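Local coordinates for T-lymphoma invasion and metastasis-inducing protein 1 (Homo sapiens, PDB 4K2P) that probably acts in signalling, its PH and coiled-coil region serving phosphoinositide binding and protein-protein interaction, at residues D149-E152 with K153-K156; F179-E182 with Q183-E186; I141-L144 with E145-I148. The protein carries 5 engineered substitutions. All coordinates share one frame; numbering follows the deposited sequence.

Contact 1 (D149-E152 with K153-K156). Engineered in segment 153-156: L154 (natural residue Met).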
loop_
_atom_site.group_PDB
_atom_site.type_symbol
_atom_site.label_atom_id
_atom_site.label_comp_id
_atom_site.label_asym_id
_atom_site.label_seq_id
_atom_site.Cartn_x
_atom_site.Cartn_y
_atom_site.Cartn_z
ATOM N N ASP A 149 11.967 -13.545 -10.263
ATOM C CA ASP A 149 12.606 -14.212 -11.380
ATOM C C ASP A 149 12.281 -15.707 -11.358
ATOM O O ASP A 149 11.918 -16.296 -12.378
ATOM C CB ASP A 149 14.119 -13.993 -11.336
ATOM C CG ASP A 149 14.825 -14.576 -12.547
ATOM O OD1 ASP A 149 14.424 -14.247 -13.686
ATOM O OD2 ASP A 149 15.773 -15.368 -12.358
ATOM N N MET A 150 12.387 -16.299 -10.175
ATOM C CA MET A 150 12.169 -17.726 -9.989
ATOM C C MET A 150 10.715 -18.098 -10.294
ATOM O O MET A 150 10.463 -19.010 -11.078
ATOM C CB MET A 150 12.558 -18.134 -8.560
ATOM C CG MET A 150 12.307 -19.598 -8.221
ATOM S SD MET A 150 13.140 -20.729 -9.359
ATOM C CE MET A 150 14.852 -20.400 -8.959
ATOM N N ASP A 151 9.757 -17.378 -9.714
ATOM C CA ASP A 151 8.352 -17.735 -9.912
ATOM C C ASP A 151 7.881 -17.447 -11.339
ATOM O O ASP A 151 6.979 -18.122 -11.838
ATOM C CB ASP A 151 7.461 -17.006 -8.904
ATOM C CG ASP A 151 7.341 -17.753 -7.590
ATOM O OD1 ASP A 151 8.226 -18.593 -7.299
ATOM O OD2 ASP A 151 6.374 -17.490 -6.840
ATOM N N GLU A 152 8.504 -16.477 -12.004
ATOM C CA GLU A 152 8.196 -16.207 -13.406
ATOM C C GLU A 152 8.647 -17.372 -14.280
ATOM O O GLU A 152 7.968 -17.762 -15.219
ATOM C CB GLU A 152 8.865 -14.918 -13.886
ATOM C CG GLU A 152 8.068 -13.667 -13.584
ATOM C CD GLU A 152 8.785 -12.401 -13.999
ATOM O OE1 GLU A 152 9.979 -12.472 -14.361
ATOM O OE2 GLU A 152 8.159 -11.326 -13.940
ATOM N N LYS A 153 9.815 -17.904 -13.969
ATOM C CA LYS A 153 10.397 -18.988 -14.737
ATOM C C LYS A 153 9.629 -20.283 -14.523
ATOM O O LYS A 153 9.418 -21.043 -15.459
ATOM C CB LYS A 153 11.863 -19.155 -14.362
ATOM C CG LYS A 153 12.748 -18.100 -14.997
ATOM C CD LYS A 153 14.170 -18.171 -14.479
ATOM C CE LYS A 153 15.058 -17.175 -15.200
ATOM N NZ LYS A 153 16.430 -17.160 -14.635
ATOM N N LEU A 154 9.215 -20.527 -13.286
ATOM C CA LEU A 154 8.461 -21.723 -12.951
ATOM C C LEU A 154 7.109 -21.671 -13.645
ATOM O O LEU A 154 6.653 -22.667 -14.207
ATOM C CB LEU A 154 8.307 -21.866 -11.435
ATOM C CG LEU A 154 9.575 -22.273 -10.683
ATOM C CD1 LEU A 154 9.457 -21.988 -9.180
ATOM C CD2 LEU A 154 9.881 -23.753 -10.914
ATOM N N LYS A 155 6.485 -20.499 -13.648
ATOM C CA LYS A 155 5.184 -20.325 -14.280
ATOM C C LYS A 155 5.278 -20.528 -15.795
ATOM O O LYS A 155 4.385 -21.111 -16.414
ATOM C CB LYS A 155 4.623 -18.936 -13.947
ATOM C CG LYS A 155 3.272 -18.620 -14.582
ATOM C CD LYS A 155 2.746 -17.279 -14.105
ATOM C CE LYS A 155 1.463 -16.889 -14.800
ATOM N NZ LYS A 155 1.730 -16.129 -16.056
ATOM N N LYS A 156 6.367 -20.055 -16.391
ATOM C CA LYS A 156 6.574 -20.188 -17.832
ATOM C C LYS A 156 6.757 -21.671 -18.198
ATOM O O LYS A 156 6.211 -22.157 -19.191
ATOM C CB LYS A 156 7.783 -19.345 -18.249
ATOM C CG LYS A 156 8.134 -19.337 -19.721
ATOM C CD LYS A 156 9.223 -18.294 -19.967
ATOM C CE LYS A 156 9.863 -18.423 -21.338
ATOM N NZ LYS A 156 10.918 -17.385 -21.528
#

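Contact 2 (F179-E182 with Q183-E186). With CA (calcium ion), chain E.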
loop_
_atom_site.group_PDB
_atom_site.type_symbol
_atom_site.label_atom_id
_atom_site.label_comp_id
_atom_site.label_asym_id
_atom_site.label_seq_id
_atom_site.Cartn_x
_atom_site.Cartn_y
_atom_site.Cartn_z
ATOM N N PHE A 179 -1.756 -20.614 -11.284
ATOM C CA PHE A 179 -2.531 -19.581 -10.609
ATOM C C PHE A 179 -1.914 -19.215 -9.260
ATOM O O PHE A 179 -2.034 -18.065 -8.831
ATOM C CB PHE A 179 -3.987 -20.024 -10.441
ATOM C CG PHE A 179 -4.734 -20.186 -11.753
ATOM C CD1 PHE A 179 -4.286 -19.570 -12.919
ATOM C CD2 PHE A 179 -5.890 -20.937 -11.809
ATOM C CE1 PHE A 179 -4.970 -19.716 -14.113
ATOM C CE2 PHE A 179 -6.586 -21.087 -13.002
ATOM C CZ PHE A 179 -6.126 -20.470 -14.157
ATOM N N VAL A 180 -1.250 -20.166 -8.599
ATOM C CA VAL A 180 -0.517 -19.862 -7.361
ATOM C C VAL A 180 0.631 -18.911 -7.672
ATOM O O VAL A 180 0.841 -17.931 -6.963
ATOM C CB VAL A 180 0.040 -21.136 -6.660
ATOM C CG1 VAL A 180 1.040 -20.780 -5.556
ATOM C CG2 VAL A 180 -1.090 -21.953 -6.064
ATOM N N TRP A 181 1.367 -19.200 -8.738
ATOM C CA TRP A 181 2.518 -18.395 -9.120
ATOM C C TRP A 181 2.084 -16.998 -9.556
ATOM O O TRP A 181 2.770 -16.007 -9.303
ATOM C CB TRP A 181 3.302 -19.072 -10.239
ATOM C CG TRP A 181 4.114 -20.256 -9.781
ATOM C CD1 TRP A 181 4.926 -20.328 -8.676
ATOM C CD2 TRP A 181 4.208 -21.525 -10.430
ATOM N NE1 TRP A 181 5.511 -21.570 -8.602
ATOM C CE2 TRP A 181 5.086 -22.324 -9.664
ATOM C CE3 TRP A 181 3.632 -22.070 -11.583
ATOM C CZ2 TRP A 181 5.395 -23.637 -10.014
ATOM C CZ3 TRP A 181 3.938 -23.369 -11.926
ATOM C CH2 TRP A 181 4.815 -24.140 -11.145
ATOM N N GLU A 182 0.939 -16.928 -10.222
ATOM C CA GLU A 182 0.387 -15.663 -10.663
ATOM C C GLU A 182 0.106 -14.772 -9.450
ATOM O O GLU A 182 0.440 -13.587 -9.429
ATOM C CB GLU A 182 -0.886 -15.916 -11.457
ATOM C CG GLU A 182 -1.534 -14.684 -12.015
ATOM C CD GLU A 182 -2.693 -15.028 -12.915
ATOM O OE1 GLU A 182 -3.676 -15.624 -12.427
ATOM O OE2 GLU A 182 -2.602 -14.725 -14.118
ATOM N N GLN A 183 -0.498 -15.371 -8.436
ATOM C CA GLN A 183 -0.828 -14.680 -7.206
ATOM C C GLN A 183 0.426 -14.292 -6.412
ATOM O O GLN A 183 0.490 -13.203 -5.832
ATOM C CB GLN A 183 -1.755 -15.565 -6.379
ATOM C CG GLN A 183 -2.539 -14.833 -5.325
ATOM C CD GLN A 183 -3.949 -15.364 -5.183
ATOM O OE1 GLN A 183 -4.338 -15.847 -4.120
ATOM N NE2 GLN A 183 -4.728 -15.269 -6.255
ATOM N N ASN A 184 1.420 -15.180 -6.400
ATOM C CA ASN A 184 2.688 -14.919 -5.726
ATOM C C ASN A 184 3.360 -13.713 -6.338
ATOM O O ASN A 184 3.945 -12.895 -5.639
ATOM C CB ASN A 184 3.642 -16.110 -5.817
ATOM C CG ASN A 184 3.211 -17.280 -4.967
ATOM O OD1 ASN A 184 2.301 -17.174 -4.155
ATOM N ND2 ASN A 184 3.881 -18.409 -5.142
ATOM N N LEU A 185 3.281 -13.629 -7.661
ATOM C CA LEU A 185 3.948 -12.578 -8.408
ATOM C C LEU A 185 3.259 -11.230 -8.172
ATOM O O LEU A 185 3.925 -10.205 -8.119
ATOM C CB LEU A 185 3.992 -12.940 -9.896
ATOM C CG LEU A 185 5.014 -14.030 -10.218
ATOM C CD1 LEU A 185 4.804 -14.613 -11.609
ATOM C CD2 LEU A 185 6.425 -13.488 -10.095
ATOM N N GLU A 186 1.943 -11.238 -7.998
ATOM C CA GLU A 186 1.222 -10.027 -7.622
ATOM C C GLU A 186 1.709 -9.499 -6.287
ATOM O O GLU A 186 1.915 -8.298 -6.122
ATOM C CB GLU A 186 -0.274 -10.273 -7.519
ATOM C CG GLU A 186 -1.011 -10.316 -8.826
ATOM C CD GLU A 186 -2.504 -10.454 -8.601
ATOM O OE1 GLU A 186 -2.902 -11.339 -7.815
ATOM O OE2 GLU A 186 -3.277 -9.660 -9.170
HETATM CA CA CA E . 0.881 -17.369 -2.340
HETATM O O HOH W 1 -0.519 -17.783 -4.227
HETATM O O HOH W 2 0.939 -17.161 0.091
HETATM O O HOH W 3 -0.508 -19.265 -1.728
HETATM O O HOH W 4 1.370 -14.982 -2.336
HETATM O O HOH W 5 2.947 -18.587 -1.840
#

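Contact 3 (I141-L144 with E145-I148)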
loop_
_atom_site.group_PDB
_atom_site.type_symbol
_atom_site.label_atom_id
_atom_site.label_comp_id
_atom_site.label_asym_id
_atom_site.label_seq_id
_atom_site.Cartn_x
_atom_site.Cartn_y
_atom_site.Cartn_z
ATOM N N ILE A 141 14.894 -5.540 -1.601
ATOM C CA ILE A 141 14.525 -5.319 -2.984
ATOM C C ILE A 141 15.194 -6.400 -3.830
ATOM O O ILE A 141 14.551 -7.027 -4.667
ATOM C CB ILE A 141 14.933 -3.893 -3.436
ATOM C CG1 ILE A 141 13.921 -2.881 -2.891
ATOM C CG2 ILE A 141 15.036 -3.785 -4.956
ATOM C CD1 ILE A 141 14.363 -1.440 -2.989
ATOM N N LYS A 142 16.470 -6.649 -3.572
ATOM C CA LYS A 142 17.206 -7.675 -4.296
ATOM C C LYS A 142 16.568 -9.045 -4.093
ATOM O O LYS A 142 16.446 -9.829 -5.036
ATOM C CB LYS A 142 18.667 -7.711 -3.849
ATOM C CG LYS A 142 19.504 -6.537 -4.344
ATOM C CD LYS A 142 20.963 -6.696 -3.937
ATOM C CE LYS A 142 21.804 -5.484 -4.330
ATOM N NZ LYS A 142 21.607 -4.330 -3.398
ATOM N N LYS A 143 16.137 -9.323 -2.870
ATOM C CA LYS A 143 15.543 -10.615 -2.561
ATOM C C LYS A 143 14.243 -10.813 -3.312
ATOM O O LYS A 143 13.987 -11.895 -3.844
ATOM C CB LYS A 143 15.304 -10.762 -1.059
ATOM C CG LYS A 143 16.564 -11.071 -0.277
ATOM C CD LYS A 143 16.265 -11.218 1.201
ATOM C CE LYS A 143 17.539 -11.320 2.021
ATOM N NZ LYS A 143 17.239 -11.428 3.478
ATOM N N LEU A 144 13.440 -9.758 -3.378
ATOM C CA LEU A 144 12.165 -9.817 -4.070
ATOM C C LEU A 144 12.346 -10.023 -5.564
ATOM O O LEU A 144 11.563 -10.723 -6.182
ATOM C CB LEU A 144 11.355 -8.546 -3.814
ATOM C CG LEU A 144 10.611 -8.547 -2.481
ATOM C CD1 LEU A 144 10.232 -7.119 -2.092
ATOM C CD2 LEU A 144 9.384 -9.438 -2.569
ATOM N N GLU A 145 13.362 -9.396 -6.145
ATOM C CA GLU A 145 13.643 -9.553 -7.564
ATOM C C GLU A 145 14.091 -10.988 -7.871
ATOM O O GLU A 145 13.780 -11.529 -8.936
ATOM C CB GLU A 145 14.703 -8.549 -8.022
ATOM C CG GLU A 145 14.232 -7.093 -7.992
ATOM C CD GLU A 145 15.303 -6.115 -8.459
ATOM O OE1 GLU A 145 16.465 -6.244 -8.039
ATOM O OE2 GLU A 145 14.982 -5.210 -9.256
ATOM N N GLN A 146 14.818 -11.602 -6.944
ATOM C CA GLN A 146 15.224 -12.995 -7.109
ATOM C C GLN A 146 13.999 -13.911 -7.053
ATOM O O GLN A 146 13.878 -14.846 -7.844
ATOM C CB GLN A 146 16.240 -13.404 -6.033
ATOM C CG GLN A 146 17.644 -12.853 -6.251
ATOM C CD GLN A 146 18.572 -13.081 -5.058
ATOM O OE1 GLN A 146 18.136 -13.118 -3.903
ATOM N NE2 GLN A 146 19.860 -13.252 -5.341
ATOM N N LYS A 147 13.080 -13.617 -6.137
ATOM C CA LYS A 147 11.868 -14.408 -5.975
ATOM C C LYS A 147 10.952 -14.261 -7.178
ATOM O O LYS A 147 10.297 -15.218 -7.585
ATOM C CB LYS A 147 11.124 -14.009 -4.694
ATOM C CG LYS A 147 11.748 -14.604 -3.435
ATOM C CD LYS A 147 10.964 -14.311 -2.162
ATOM C CE LYS A 147 11.101 -12.875 -1.720
ATOM N NZ LYS A 147 10.533 -12.654 -0.352
ATOM N N ILE A 148 10.930 -13.067 -7.757
ATOM C CA ILE A 148 10.102 -12.797 -8.918
ATOM C C ILE A 148 10.651 -13.553 -10.118
ATOM O O ILE A 148 9.896 -14.112 -10.905
ATOM C CB ILE A 148 10.035 -11.281 -9.222
ATOM C CG1 ILE A 148 9.166 -10.578 -8.182
ATOM C CG2 ILE A 148 9.479 -11.012 -10.613
ATOM C CD1 ILE A 148 9.345 -9.061 -8.150
HETATM O O HOH W 6 15.390 -14.264 -2.737
#

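Contact 1 (D149-E152 with K153-K156)
D149 swings its carboxylate back alongside its own carbonyl carbon, with CG anti to the backbone N (chi1 -175°), while K153 turns CG the other way, beside its backbone N, and then runs fully extended. The two side chains converge one helical turn apart, and K153 NZ reaches D149 OD2 at 3.0 Å in a salt bridge that is also a hydrogen bond. The ammonium meets that oxygen on its syn side, 19° out of the carboxylate plane. D149 OD1 is served less closely: K153 CE lies 3.4 Å from it, so the lysine methylene flanks the oxygen that its nitrogen does not bind. On the way, K153 CG passes 3.3 Å from the D149 carbonyl oxygen, the same atom that accepts the K153 amide. This is an i to i+4 ion pair on the outer face of helix 133-161, within the coiled-coil part of the protein, and the backbone beneath it keeps regular alpha-helical bonds from K153 through K156. Replacing D149 by an alanine would probably leave the K153 ammonium without its carboxylate mate and its long chain freer to turn. Next round the helix, M150 has CG anti to the backbone N (chi1 177°) and 3.8 Å from CD1 of L154, an engineered residue where the natural one is methionine; the bend at chi2 puts M150 SD 3.9 Å from the same methyl. D151 faces helix 168-203, its side chain touching W181 and L185 there.

Contact 2 (F179-E182 with Q183-E186)
N184 meets V180 one turn back along helix 168-203, their side chains lying side by side and pointing the same way. Side-chain packing is slight: the V180 CG1 methyl lies 3.7 Å from N184 ND2, and the W181 ring stands steeply to the amide, the two planes 78° apart. The metal, a calcium ion, is bound through N184 OD1 at 2.3 Å, with five waters as its other ligands. With CG beside the backbone N (chi1 -71°), OD1 is directed at the ion, while ND2 donates to D151 OD2 of helix 133-161; D151 probably helps set which way round the amide sits, together with the metal at OD1. Among the hydrogen bonds, N184 N donates to V180 O at 2.9 Å. The O of water 1, a calcium ligand, lies 3.1 Å from V180 O and donates to it. Regular backbone bonds continue through L185, whose CG rests 3.1 Å from W181 O, and E186, whose OE2 takes hydrogen bonds from T221 and S218 N and whose OE1 forms a salt bridge with R243. With a single protein ligand, the calcium looks like a largely hydrated ion resting on a helical hairpin rather than one enclosed in a dedicated binding loop.

Contact 3 (I141-L144 with E145-I148)
Van der Waals packing begins with L144 and K147, three residues apart, whose side chains cross at an angle. L144 CD2 touches the lysine chain at CE, 3.9 Å away, because K147 bends at its third torsion (chi3 -73°), which brings CE to the leucine methyl. I148 packs against backbone instead: its CG1 sits 3.1 Å from L144 O, the oxygen that also takes the I148 amide. I141 and E145 run side by side in the same direction, I141 CG2 coming only loosely, at 4.2 Å, to E145 OE1.

The hydrogen bonds between residues are those of the backbone, four regular i to i+4 links from I141 O through L144 O. One water adds to them: water 6 donates to K143 O at 3.0 Å and to Q146 OE1 at 3.2 Å, so the K143 carbonyl serves both the K147 amide and the solvent, and the Q146 amide group is tied back toward the preceding turn.

E145 finds its charge partner outside the segments: OE2 forms a salt bridge with R196 of helix 168-203. K143 NZ makes a weak, long ion pair with E140.

The stretch belongs to helix 133-161, with its lysines and Q146 at the surface and I141, L144 and I148 buried: I141 packs on L192 and F195, L144 on F195 and I148 on F188, all of the neighbouring helix 168-203.

How the contacts relate
Contacts 3 and 1 follow one another without a break along helix 133-161, their centres about 12 Å apart, and contact 2 lies across from them on helix 168-203, the next helix in the chain. Contact 2 joins contact 1 most directly: D151 OD2 is 3.2 Å from N184 ND2 in a probable hydrogen bond, and W181 CE3 packs 3.6 Å from K155 CA. Contacts 2 and 3 touch by packing, L185 CD2 lying 3.6 Å from I148 O. The calcium ion belongs to contact 2; from that ion, the D151 side chain is about 7 Å away and that of K147 about 11 Å.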